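Local structure of tropomodulin (Caenorhabditis elegans, 1PGV) at residues S107-P112 with N135-V140; N50-S55 with N79-D84; R101-E106 with V129-D134; Q144-M149 with I164-M169. The protein probably caps the pointed end of actin filaments, keeping their length and dynamics in check, this chain being its C-terminal leucine-rich-repeat-like domain. All blocks are in the same frame, centred on the assembly; numbering follows the deposited sequence. Where two conformers were deposited one is given.

Contact 1: residues S107-P112 with N135-V140; sequences SNFLTP and NQRQSV
Ser107 and Gln136, whose CA atoms lie 4.7 Å apart, start two loops that run side by side from the ends of neighbouring parallel strands, and the backbone bond from Arg137 N to Asn108 O (3.0 Å) ties them together. Gln136 does most of the polar work. Its chain bends at chi2 (-56°), bringing CD toward the other loop, where OE1 takes a hydrogen bond from Leu110 N at 3.0 Å, the donor tilted 30° from the carbonyl plane, and a weak one from Asn108 N. The other end of the same amide, NE2, donates to the backbone oxygens of Val105 and Ala133, which holds the group by both ends. Asn108 repeats the pattern one loop earlier, its OD1 accepting from Thr80 N and Ile82 N. Nearer the surface, Arg137 lies alongside Phe109 and points the same way. The two planes are 88° apart and the ring is the one that comes edge-on: Phe109 CE1 sits over the centre of the guanidinium, 3.4 Å from Arg137 CZ. Beyond this pair Gln138 NE2 approaches Thr111 CG2, and Pro112 CG packs on Val140 O at 3.4 Å. Three waters fill in where the loops diverge: one links Phe109 O to Gln138 NE2, and two join Leu110 O to Gln138 N and Gln138 O. The chemistry implies a junction in which a buried amide supplements the sparse direct backbone pairing beyond the strand ends, and water bridges the loops toward the surface.

Contact 2: residues N50-S55 with N79-D84; sequences NMKRVS and NTAISD
Asn50 and Asn79 meet where two successive loops of the leucine-rich-repeat-like array leave parallel strands 45-47 and 74-76. Asn79 can be followed outward. Its CB points toward the other loop and lies 3.5 Å from Asn50 OD1. CG stands anti to the backbone N (chi1 -169°), which sets it between Asn50 and Lys52, 3.5 Å from Lys52 CE. The amide then splits its duties. ND2 donates to Asn50 OD1 at 3.0 Å, in the plane of the Asn50 carbonyl and on a lone pair of OD1, and the acceptor also lies close to the amide plane of Asn79. The two side chains cross at about a right angle with their amide planes 66° apart. Asn79 OD1 is turned to the lysine, whose extended chain brings CE to 3.1 Å from it. Closer to its own backbone, Lys52 CG lies 4.1 Å from Ala81 CB, while Thr80 turns CG2 to the backbone of Met51 and sends its OG1 to Leu77 O. This is a surface contact, one amide bridging a second amide and a lysine chain. At the backbone, Asn50 CA makes a short CH...O approach of 3.0 Å to Asn79 O.

Contact 3: residues R101-E106 with V129-D134; sequences RVLNVE and VEFKAD
Arg101 lays one face of its guanidinium on Val129, CG1 standing 3.4 Å above the plane and offset toward the rim; the Phe131 ring is met obliquely by Leu103, Leu103 CD2 to Phe131 CE2 at 3.9 Å. Both pairs belong to the beta-alpha-beta unit of strand 102-104, helix 112-121 and strand 130-132, neighbours in the parallel sheet of this leucine-rich-repeat-like domain. The strand axes are 4.9 Å apart and differ in direction by 1°. Leu103 uses its N and O to bond Glu130 O and Lys132 N, Val105 N continues to Lys132 O, and Arg101 O accepts from both Val129 N and Glu130 N. Side chains alternate between the faces. Leu103 and Phe131 lie side by side on the face covered by helices, Phe131 against Leu118 and Leu119 and Leu103 against Ile94. Just past the strands Val105 CG2 touches Ala133 CB at 3.6 Å. The opposite face is mixed: Val102 runs alongside Glu130, with Val102 CG1 3.5 Å from Glu130 OE2, while Glu130 OE1 is salt-bridged to Arg161. On this face, in the given one of two Lys132 conformers, the bent lysine chain passes Glu106, NZ lying 4.2 Å from Glu106 OE1, beyond a salt bridge. Asn104 ND2 donates to Glu106 OE2 from above the carboxylate plane, which helps hold the glutamate beside the lysine. The strand ends in an Asx turn, Asn104 OD1 accepting from Glu106 N at 3.0 Å in a nearly straight bond (171°).

Contact 4: residues Q144-M149 with I164-M169; sequences QVEMDM and ISFASM
Glu146 reaches from helix 143-155 to the loop that precedes helix 169-190, and its carboxylate makes the direct hydrogen bonds of the contact. OE2 accepts from Ala167 N at 2.8 Å, a nearly straight bond (170°) that arrives on the syn side, 20° out of the carboxylate plane. OE1 receives Ser168 N at 2.9 Å on its syn lone pair. Two consecutive backbone N-H groups thus grip the two oxygens in a fork, which should hold the group against rotation. Their pull would probably favour the charged form of this buried acid. A water lies 3.0 Å from both Glu146 OE2 and Ser165 O. The next kind of contact is with the aromatic ring: Glu146 and Phe166 run antiparallel alongside each other, the carboxylate plane 83° from that of the ring, with Glu146 OE1 at the ring edge, 3.7 Å from Phe166 CD1. Apolar and sulfur-aromatic packing completes the contact. Met149 CB also comes to the edge of the ring, near CE1, and SD makes an oblique Met-aromatic contact 5.0 Å from the ring centroid. Past the ring the methionine meets Ile164 tip to tip, Met149 CE to Ile164 CD1 at 3.6 Å, while Ile164 CG2 lies over one face of Phe166, offset toward its rim. Helix 169-190 adds Ala171, Arg172 and Val175 against that ring. Ser168 is the N-cap of this helix, its OG accepting from Ala171 N, so the glutamate holds the backbone at the very residue that caps: a helix-to-loop junction at the start of the long C-terminal helix of the domain.

In the fold
Contact 3 lies near the centre of the chain and joins adjacent strands by regular backbone bonds, with apolar side chains toward the helices. Contact 1, partly buried, continues the same two chain paths beyond the strand ends, where side-chain amides and waters add to a few remaining backbone bonds; the Gln136 amide links the two. Contact 2 joins the loops of earlier strands at the surface and is smaller and largely polar. It meets contact 1 through Thr111 OG1 on Asp84 OD2 and contact 3 through Asn79 N on Glu106 O. Contact 4, partly buried, instead pairs a helix with a loop through a carboxylate; it touches contacts 1 and 3 by packing, and its centre lies about 25 Å from that of contact 2.

Contact 1: residues S107-P112 with N135-V140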
# COMPACT_ATOMS: atom_id res chain seq x y z
N SER A 107 -10.01 -1.17 -5.95
CA SER A 107 -10.82 -1.66 -7.06
C SER A 107 -10.24 -2.81 -7.87
O SER A 107 -10.31 -2.82 -9.10
CB SER A 107 -11.15 -0.49 -8.00
OG SER A 107 -11.94 0.48 -7.33
N ASN A 108 -9.68 -3.79 -7.17
CA ASN A 108 -9.12 -4.96 -7.84
C ASN A 108 -9.80 -6.23 -7.31
O ASN A 108 -10.95 -6.17 -6.88
CB ASN A 108 -7.60 -5.03 -7.63
CG ASN A 108 -6.87 -4.00 -8.47
OD1 ASN A 108 -7.01 -3.97 -9.70
ND2 ASN A 108 -6.08 -3.15 -7.82
N PHE A 109 -9.08 -7.35 -7.35
CA PHE A 109 -9.62 -8.63 -6.88
C PHE A 109 -8.79 -9.21 -5.74
O PHE A 109 -8.65 -10.43 -5.62
CB PHE A 109 -9.66 -9.62 -8.05
CG PHE A 109 -10.55 -9.18 -9.18
CD1 PHE A 109 -11.93 -9.36 -9.11
CD2 PHE A 109 -10.01 -8.55 -10.30
CE1 PHE A 109 -12.76 -8.92 -10.14
CE2 PHE A 109 -10.84 -8.10 -11.33
CZ PHE A 109 -12.21 -8.28 -11.25
N LEU A 110 -8.25 -8.34 -4.90
CA LEU A 110 -7.44 -8.79 -3.78
C LEU A 110 -8.30 -9.30 -2.63
O LEU A 110 -9.37 -8.76 -2.36
CB LEU A 110 -6.55 -7.64 -3.29
CG LEU A 110 -5.65 -7.02 -4.37
CD1 LEU A 110 -4.73 -5.99 -3.72
CD2 LEU A 110 -4.84 -8.12 -5.05
N THR A 111 -7.83 -10.35 -1.96
CA THR A 111 -8.58 -10.93 -0.85
C THR A 111 -8.30 -10.24 0.47
O THR A 111 -7.24 -9.65 0.66
CB THR A 111 -8.23 -12.42 -0.67
OG1 THR A 111 -6.88 -12.54 -0.22
CG2 THR A 111 -8.40 -13.17 -1.97
N PRO A 112 -9.26 -10.31 1.41
CA PRO A 112 -9.09 -9.68 2.73
C PRO A 112 -7.82 -10.16 3.41
O PRO A 112 -7.13 -9.39 4.08
CB PRO A 112 -10.35 -10.11 3.47
CG PRO A 112 -11.37 -10.16 2.38
CD PRO A 112 -10.62 -10.86 1.26
N ASN A 135 -13.00 -1.12 -2.11
CA ASN A 135 -13.75 -1.56 -3.28
C ASN A 135 -13.20 -2.76 -4.03
O ASN A 135 -13.23 -2.79 -5.26
CB ASN A 135 -13.92 -0.40 -4.26
CG ASN A 135 -14.73 0.74 -3.67
OD1 ASN A 135 -15.85 0.54 -3.20
ND2 ASN A 135 -14.17 1.94 -3.69
N GLN A 136 -12.68 -3.75 -3.30
CA GLN A 136 -12.19 -4.96 -3.95
C GLN A 136 -13.46 -5.72 -4.32
O GLN A 136 -14.54 -5.39 -3.81
CB GLN A 136 -11.35 -5.81 -2.99
CG GLN A 136 -10.06 -5.15 -2.48
CD GLN A 136 -9.13 -4.70 -3.60
OE1 GLN A 136 -8.90 -5.43 -4.57
NE2 GLN A 136 -8.58 -3.51 -3.45
N ARG A 137 -13.34 -6.71 -5.19
CA ARG A 137 -14.51 -7.49 -5.58
C ARG A 137 -15.10 -8.13 -4.33
O ARG A 137 -16.31 -8.11 -4.12
CB ARG A 137 -14.13 -8.57 -6.61
CG ARG A 137 -15.27 -9.50 -7.00
CD ARG A 137 -16.52 -8.73 -7.44
NE ARG A 137 -16.33 -8.01 -8.70
CZ ARG A 137 -16.16 -8.59 -9.88
NH1 ARG A 137 -16.15 -9.91 -9.99
NH2 ARG A 137 -16.00 -7.84 -10.97
N GLN A 138 -14.23 -8.68 -3.48
CA GLN A 138 -14.64 -9.28 -2.21
C GLN A 138 -14.56 -8.17 -1.18
O GLN A 138 -13.49 -7.92 -0.63
CB GLN A 138 -13.68 -10.38 -1.78
CG GLN A 138 -13.64 -11.62 -2.64
CD GLN A 138 -12.71 -12.67 -2.06
OE1 GLN A 138 -12.84 -13.06 -0.89
NE2 GLN A 138 -11.75 -13.12 -2.86
N SER A 139 -15.68 -7.50 -0.91
CA SER A 139 -15.68 -6.40 0.04
C SER A 139 -15.64 -6.78 1.52
O SER A 139 -14.96 -6.12 2.31
CB SER A 139 -16.88 -5.49 -0.23
OG SER A 139 -18.09 -6.22 -0.21
N VAL A 140 -16.35 -7.84 1.90
CA VAL A 140 -16.39 -8.26 3.30
C VAL A 140 -15.07 -8.82 3.81
O VAL A 140 -14.63 -9.89 3.39
CB VAL A 140 -17.49 -9.32 3.52
CG1 VAL A 140 -17.55 -9.72 4.99
CG2 VAL A 140 -18.84 -8.76 3.07
O HOH W 1 -12.80 -4.45 -8.27
O HOH W 2 -10.96 -11.75 -4.90
O HOH W 3 -11.53 -9.27 -4.02
O HOH W 4 -10.88 -7.78 -0.09

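Contact 2: residues N50-S55 with N79-D84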
# COMPACT_ATOMS: atom_id res chain seq x y z
N ASN A 50 -5.93 1.80 -13.99
CA ASN A 50 -6.78 1.50 -15.13
C ASN A 50 -6.12 0.77 -16.30
O ASN A 50 -6.73 0.60 -17.35
CB ASN A 50 -7.43 2.78 -15.65
CG ASN A 50 -8.05 3.60 -14.54
OD1 ASN A 50 -8.92 3.12 -13.81
ND2 ASN A 50 -7.60 4.84 -14.40
N MET A 51 -4.88 0.32 -16.12
CA MET A 51 -4.18 -0.40 -17.18
C MET A 51 -4.39 -1.91 -17.04
O MET A 51 -3.52 -2.63 -16.56
CB MET A 51 -2.69 -0.07 -17.15
CG MET A 51 -2.38 1.39 -17.47
SD MET A 51 -0.62 1.78 -17.53
CE MET A 51 -0.23 1.34 -19.23
N LYS A 52 -5.56 -2.38 -17.47
CA LYS A 52 -5.91 -3.79 -17.39
C LYS A 52 -5.31 -4.61 -18.53
O LYS A 52 -5.31 -5.84 -18.50
CB LYS A 52 -7.43 -3.95 -17.38
CG LYS A 52 -8.11 -3.25 -16.22
CD LYS A 52 -9.62 -3.35 -16.31
CE LYS A 52 -10.28 -2.77 -15.07
NZ LYS A 52 -11.77 -2.83 -15.12
N ARG A 53 -4.82 -3.90 -19.55
CA ARG A 53 -4.22 -4.53 -20.73
C ARG A 53 -2.89 -5.21 -20.41
O ARG A 53 -2.60 -6.28 -20.93
CB ARG A 53 -3.97 -3.47 -21.80
CG ARG A 53 -3.01 -2.38 -21.33
CD ARG A 53 -2.16 -1.83 -22.47
NE ARG A 53 -1.06 -1.01 -21.95
CZ ARG A 53 -0.13 -0.44 -22.71
NH1 ARG A 53 -0.16 -0.59 -24.03
NH2 ARG A 53 0.83 0.28 -22.15
N VAL A 54 -2.09 -4.56 -19.56
CA VAL A 54 -0.79 -5.09 -19.19
C VAL A 54 -0.84 -6.55 -18.76
O VAL A 54 -1.66 -6.93 -17.93
CB VAL A 54 -0.16 -4.25 -18.05
CG1 VAL A 54 1.24 -4.75 -17.75
CG2 VAL A 54 -0.14 -2.78 -18.44
N SER A 55 0.04 -7.36 -19.34
CA SER A 55 0.09 -8.77 -18.99
C SER A 55 0.45 -8.86 -17.51
O SER A 55 1.19 -8.02 -17.00
CB SER A 55 1.13 -9.51 -19.83
OG SER A 55 2.44 -9.05 -19.54
N ASN A 79 -7.60 -0.35 -10.07
CA ASN A 79 -8.36 -0.83 -11.21
C ASN A 79 -7.49 -1.38 -12.34
O ASN A 79 -7.57 -0.92 -13.48
CB ASN A 79 -9.25 0.30 -11.73
CG ASN A 79 -10.26 -0.18 -12.75
OD1 ASN A 79 -10.95 -1.18 -12.54
ND2 ASN A 79 -10.37 0.55 -13.86
N THR A 80 -6.66 -2.37 -12.01
CA THR A 80 -5.80 -3.01 -13.00
C THR A 80 -6.17 -4.49 -13.08
O THR A 80 -5.45 -5.29 -13.68
CB THR A 80 -4.31 -2.90 -12.63
OG1 THR A 80 -4.12 -3.36 -11.29
CG2 THR A 80 -3.84 -1.46 -12.75
N ALA A 81 -7.29 -4.84 -12.46
CA ALA A 81 -7.80 -6.21 -12.44
C ALA A 81 -6.78 -7.22 -11.93
O ALA A 81 -6.72 -8.35 -12.42
CB ALA A 81 -8.26 -6.60 -13.85
N ILE A 82 -5.97 -6.82 -10.95
CA ILE A 82 -4.98 -7.74 -10.40
C ILE A 82 -5.58 -8.55 -9.25
O ILE A 82 -6.53 -8.11 -8.60
CB ILE A 82 -3.73 -7.00 -9.88
CG1 ILE A 82 -4.13 -5.91 -8.89
CG2 ILE A 82 -2.95 -6.42 -11.06
CD1 ILE A 82 -2.96 -5.23 -8.22
N SER A 83 -5.04 -9.74 -9.03
CA SER A 83 -5.52 -10.62 -7.96
C SER A 83 -4.35 -10.94 -7.04
O SER A 83 -3.24 -10.45 -7.24
CB SER A 83 -6.08 -11.91 -8.55
OG SER A 83 -5.05 -12.71 -9.09
N ASP A 84 -4.59 -11.76 -6.02
CA ASP A 84 -3.54 -12.10 -5.07
C ASP A 84 -2.25 -12.60 -5.71
O ASP A 84 -1.16 -12.27 -5.24
CB ASP A 84 -4.05 -13.16 -4.09
CG ASP A 84 -4.95 -12.58 -3.02
OD1 ASP A 84 -5.38 -11.42 -3.17
OD2 ASP A 84 -5.22 -13.29 -2.03

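Contact 3: residues R101-E106 with V129-D134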
# COMPACT_ATOMS: atom_id res chain seq x y z
N ARG A 101 5.67 6.09 -0.02
CA ARG A 101 4.75 6.86 0.81
C ARG A 101 3.28 6.59 0.55
O ARG A 101 2.45 6.67 1.45
CB ARG A 101 5.01 8.36 0.59
CG ARG A 101 6.42 8.79 0.89
CD ARG A 101 6.53 9.30 2.30
NE ARG A 101 5.63 10.43 2.50
CZ ARG A 101 5.47 11.07 3.66
NH1 ARG A 101 6.16 10.69 4.72
NH2 ARG A 101 4.61 12.08 3.74
N VAL A 102 2.95 6.29 -0.70
CA VAL A 102 1.57 6.04 -1.08
C VAL A 102 1.48 4.76 -1.90
O VAL A 102 2.22 4.57 -2.86
CB VAL A 102 1.01 7.22 -1.90
CG1 VAL A 102 -0.40 6.92 -2.38
CG2 VAL A 102 1.02 8.49 -1.06
N LEU A 103 0.58 3.87 -1.49
CA LEU A 103 0.36 2.62 -2.21
C LEU A 103 -1.13 2.51 -2.45
O LEU A 103 -1.92 2.54 -1.50
CB LEU A 103 0.85 1.43 -1.38
CG LEU A 103 0.65 0.06 -2.05
CD1 LEU A 103 1.42 0.03 -3.36
CD2 LEU A 103 1.11 -1.05 -1.11
N ASN A 104 -1.52 2.41 -3.71
CA ASN A 104 -2.93 2.32 -4.07
C ASN A 104 -3.23 1.05 -4.86
O ASN A 104 -2.75 0.88 -5.98
CB ASN A 104 -3.33 3.54 -4.89
CG ASN A 104 -4.80 3.56 -5.25
OD1 ASN A 104 -5.55 2.64 -4.90
ND2 ASN A 104 -5.23 4.62 -5.93
N VAL A 105 -4.01 0.15 -4.27
CA VAL A 105 -4.39 -1.10 -4.93
C VAL A 105 -5.90 -1.29 -4.88
O VAL A 105 -6.40 -2.42 -4.88
CB VAL A 105 -3.73 -2.33 -4.26
CG1 VAL A 105 -2.22 -2.24 -4.37
CG2 VAL A 105 -4.15 -2.41 -2.80
N GLU A 106 -6.64 -0.18 -4.86
CA GLU A 106 -8.10 -0.25 -4.79
C GLU A 106 -8.75 -0.77 -6.08
O GLU A 106 -8.13 -0.81 -7.14
CB GLU A 106 -8.67 1.13 -4.45
CG GLU A 106 -8.70 2.10 -5.62
CD GLU A 106 -9.10 3.51 -5.22
OE1 GLU A 106 -10.03 3.66 -4.39
OE2 GLU A 106 -8.49 4.47 -5.73
N VAL A 129 2.44 6.29 4.20
CA VAL A 129 1.53 7.15 4.95
C VAL A 129 0.10 7.05 4.41
O VAL A 129 -0.85 7.43 5.09
CB VAL A 129 1.97 8.64 4.92
CG1 VAL A 129 3.38 8.76 5.47
CG2 VAL A 129 1.88 9.18 3.50
N GLU A 130 -0.03 6.55 3.19
CA GLU A 130 -1.35 6.38 2.59
C GLU A 130 -1.44 5.00 1.94
O GLU A 130 -0.67 4.69 1.03
CB GLU A 130 -1.61 7.46 1.54
CG GLU A 130 -2.97 7.33 0.87
CD GLU A 130 -3.26 8.50 -0.06
OE1 GLU A 130 -3.29 9.64 0.43
OE2 GLU A 130 -3.46 8.26 -1.27
N PHE A 131 -2.38 4.19 2.41
CA PHE A 131 -2.59 2.84 1.89
C PHE A 131 -4.07 2.74 1.51
O PHE A 131 -4.93 2.75 2.38
CB PHE A 131 -2.24 1.81 2.98
CG PHE A 131 -2.43 0.38 2.55
CD1 PHE A 131 -3.69 -0.21 2.61
CD2 PHE A 131 -1.36 -0.37 2.08
CE1 PHE A 131 -3.88 -1.54 2.20
CE2 PHE A 131 -1.54 -1.70 1.67
CZ PHE A 131 -2.80 -2.28 1.73
N LYS A 132 -4.36 2.68 0.22
CA LYS A 132 -5.74 2.61 -0.23
C LYS A 132 -5.99 1.26 -0.88
O LYS A 132 -5.23 0.83 -1.74
CB LYS A 132 -6.04 3.73 -1.23
CG LYS A 132 -7.53 4.13 -1.28
CD LYS A 132 -8.46 2.94 -1.52
CE LYS A 132 -9.91 3.36 -1.50
NZ LYS A 132 -10.32 4.01 -0.21
N ALA A 133 -7.07 0.60 -0.48
CA ALA A 133 -7.39 -0.71 -1.02
C ALA A 133 -8.88 -1.02 -0.97
O ALA A 133 -9.27 -2.20 -0.98
CB ALA A 133 -6.62 -1.77 -0.26
N ASP A 134 -9.72 0.01 -0.94
CA ASP A 134 -11.15 -0.22 -0.86
C ASP A 134 -11.76 -0.66 -2.18
O ASP A 134 -11.11 -0.60 -3.23
CB ASP A 134 -11.87 1.04 -0.38
CG ASP A 134 -13.05 0.74 0.53
OD1 ASP A 134 -13.70 -0.33 0.37
OD2 ASP A 134 -13.35 1.57 1.41

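Contact 4: residues Q144-M149 with I164-M169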
# COMPACT_ATOMS: atom_id res chain seq x y z
N GLN A 144 -11.75 -11.77 11.65
CA GLN A 144 -10.33 -11.99 11.86
C GLN A 144 -9.45 -10.98 11.14
O GLN A 144 -8.47 -10.48 11.71
CB GLN A 144 -9.96 -13.42 11.45
CG GLN A 144 -10.64 -14.47 12.31
CD GLN A 144 -10.02 -15.85 12.17
OE1 GLN A 144 -10.46 -16.80 12.81
NE2 GLN A 144 -8.99 -15.96 11.34
N VAL A 145 -9.81 -10.66 9.90
CA VAL A 145 -9.03 -9.70 9.14
C VAL A 145 -9.12 -8.30 9.76
O VAL A 145 -8.11 -7.62 9.91
CB VAL A 145 -9.50 -9.65 7.67
CG1 VAL A 145 -8.90 -8.43 6.97
CG2 VAL A 145 -9.05 -10.92 6.95
N GLU A 146 -10.33 -7.88 10.14
CA GLU A 146 -10.48 -6.56 10.74
C GLU A 146 -9.70 -6.43 12.05
O GLU A 146 -9.10 -5.39 12.32
CB GLU A 146 -11.96 -6.26 10.97
CG GLU A 146 -12.73 -6.06 9.67
CD GLU A 146 -13.99 -5.25 9.86
OE1 GLU A 146 -14.12 -4.59 10.91
OE2 GLU A 146 -14.85 -5.25 8.95
N MET A 147 -9.67 -7.50 12.85
CA MET A 147 -8.93 -7.47 14.11
C MET A 147 -7.43 -7.39 13.84
O MET A 147 -6.69 -6.73 14.58
CB MET A 147 -9.27 -8.71 14.94
CG MET A 147 -10.76 -8.85 15.17
SD MET A 147 -11.46 -7.50 16.14
CE MET A 147 -12.93 -8.29 16.81
N ASP A 148 -6.99 -8.06 12.78
CA ASP A 148 -5.58 -8.07 12.39
C ASP A 148 -5.20 -6.64 12.00
O ASP A 148 -4.26 -6.05 12.54
CB ASP A 148 -5.41 -8.99 11.17
CG ASP A 148 -3.97 -9.10 10.71
OD1 ASP A 148 -3.19 -8.12 10.85
OD2 ASP A 148 -3.61 -10.18 10.17
N MET A 149 -5.96 -6.09 11.06
CA MET A 149 -5.73 -4.74 10.54
C MET A 149 -5.75 -3.64 11.59
O MET A 149 -4.90 -2.74 11.59
CB MET A 149 -6.76 -4.41 9.47
CG MET A 149 -6.65 -5.24 8.21
SD MET A 149 -7.81 -4.66 6.98
CE MET A 149 -7.06 -5.35 5.50
N ILE A 164 -9.81 1.61 3.72
CA ILE A 164 -10.41 0.31 4.01
C ILE A 164 -11.69 0.56 4.79
O ILE A 164 -11.73 1.41 5.68
CB ILE A 164 -9.48 -0.55 4.88
CG1 ILE A 164 -8.25 -0.94 4.07
CG2 ILE A 164 -10.23 -1.77 5.41
CD1 ILE A 164 -7.27 -1.82 4.80
N SER A 165 -12.74 -0.18 4.45
CA SER A 165 -14.02 -0.01 5.13
C SER A 165 -14.18 -1.12 6.17
O SER A 165 -14.20 -2.30 5.82
CB SER A 165 -15.16 -0.06 4.11
OG SER A 165 -16.42 0.13 4.74
N PHE A 166 -14.27 -0.73 7.43
CA PHE A 166 -14.43 -1.67 8.54
C PHE A 166 -15.89 -1.74 8.99
O PHE A 166 -16.59 -0.72 9.01
CB PHE A 166 -13.57 -1.23 9.73
CG PHE A 166 -12.10 -1.28 9.48
CD1 PHE A 166 -11.38 -2.45 9.68
CD2 PHE A 166 -11.42 -0.14 9.03
CE1 PHE A 166 -10.00 -2.50 9.44
CE2 PHE A 166 -10.05 -0.18 8.79
CZ PHE A 166 -9.34 -1.36 8.99
N ALA A 167 -16.34 -2.94 9.33
CA ALA A 167 -17.71 -3.11 9.80
C ALA A 167 -17.69 -3.09 11.33
O ALA A 167 -18.68 -2.74 11.97
CB ALA A 167 -18.28 -4.45 9.29
N SER A 168 -16.55 -3.47 11.90
CA SER A 168 -16.38 -3.50 13.34
C SER A 168 -16.27 -2.11 13.96
O SER A 168 -15.42 -1.32 13.55
CB SER A 168 -15.12 -4.30 13.70
OG SER A 168 -14.79 -4.14 15.07
N MET A 169 -17.12 -1.83 14.95
CA MET A 169 -17.10 -0.55 15.67
C MET A 169 -15.74 -0.33 16.31
O MET A 169 -15.16 0.77 16.22
CB MET A 169 -18.16 -0.56 16.78
CG MET A 169 -19.57 -0.48 16.28
SD MET A 169 -19.77 1.03 15.36
CE MET A 169 -19.74 2.24 16.70
O HOH W 5 -15.28 -5.10 5.95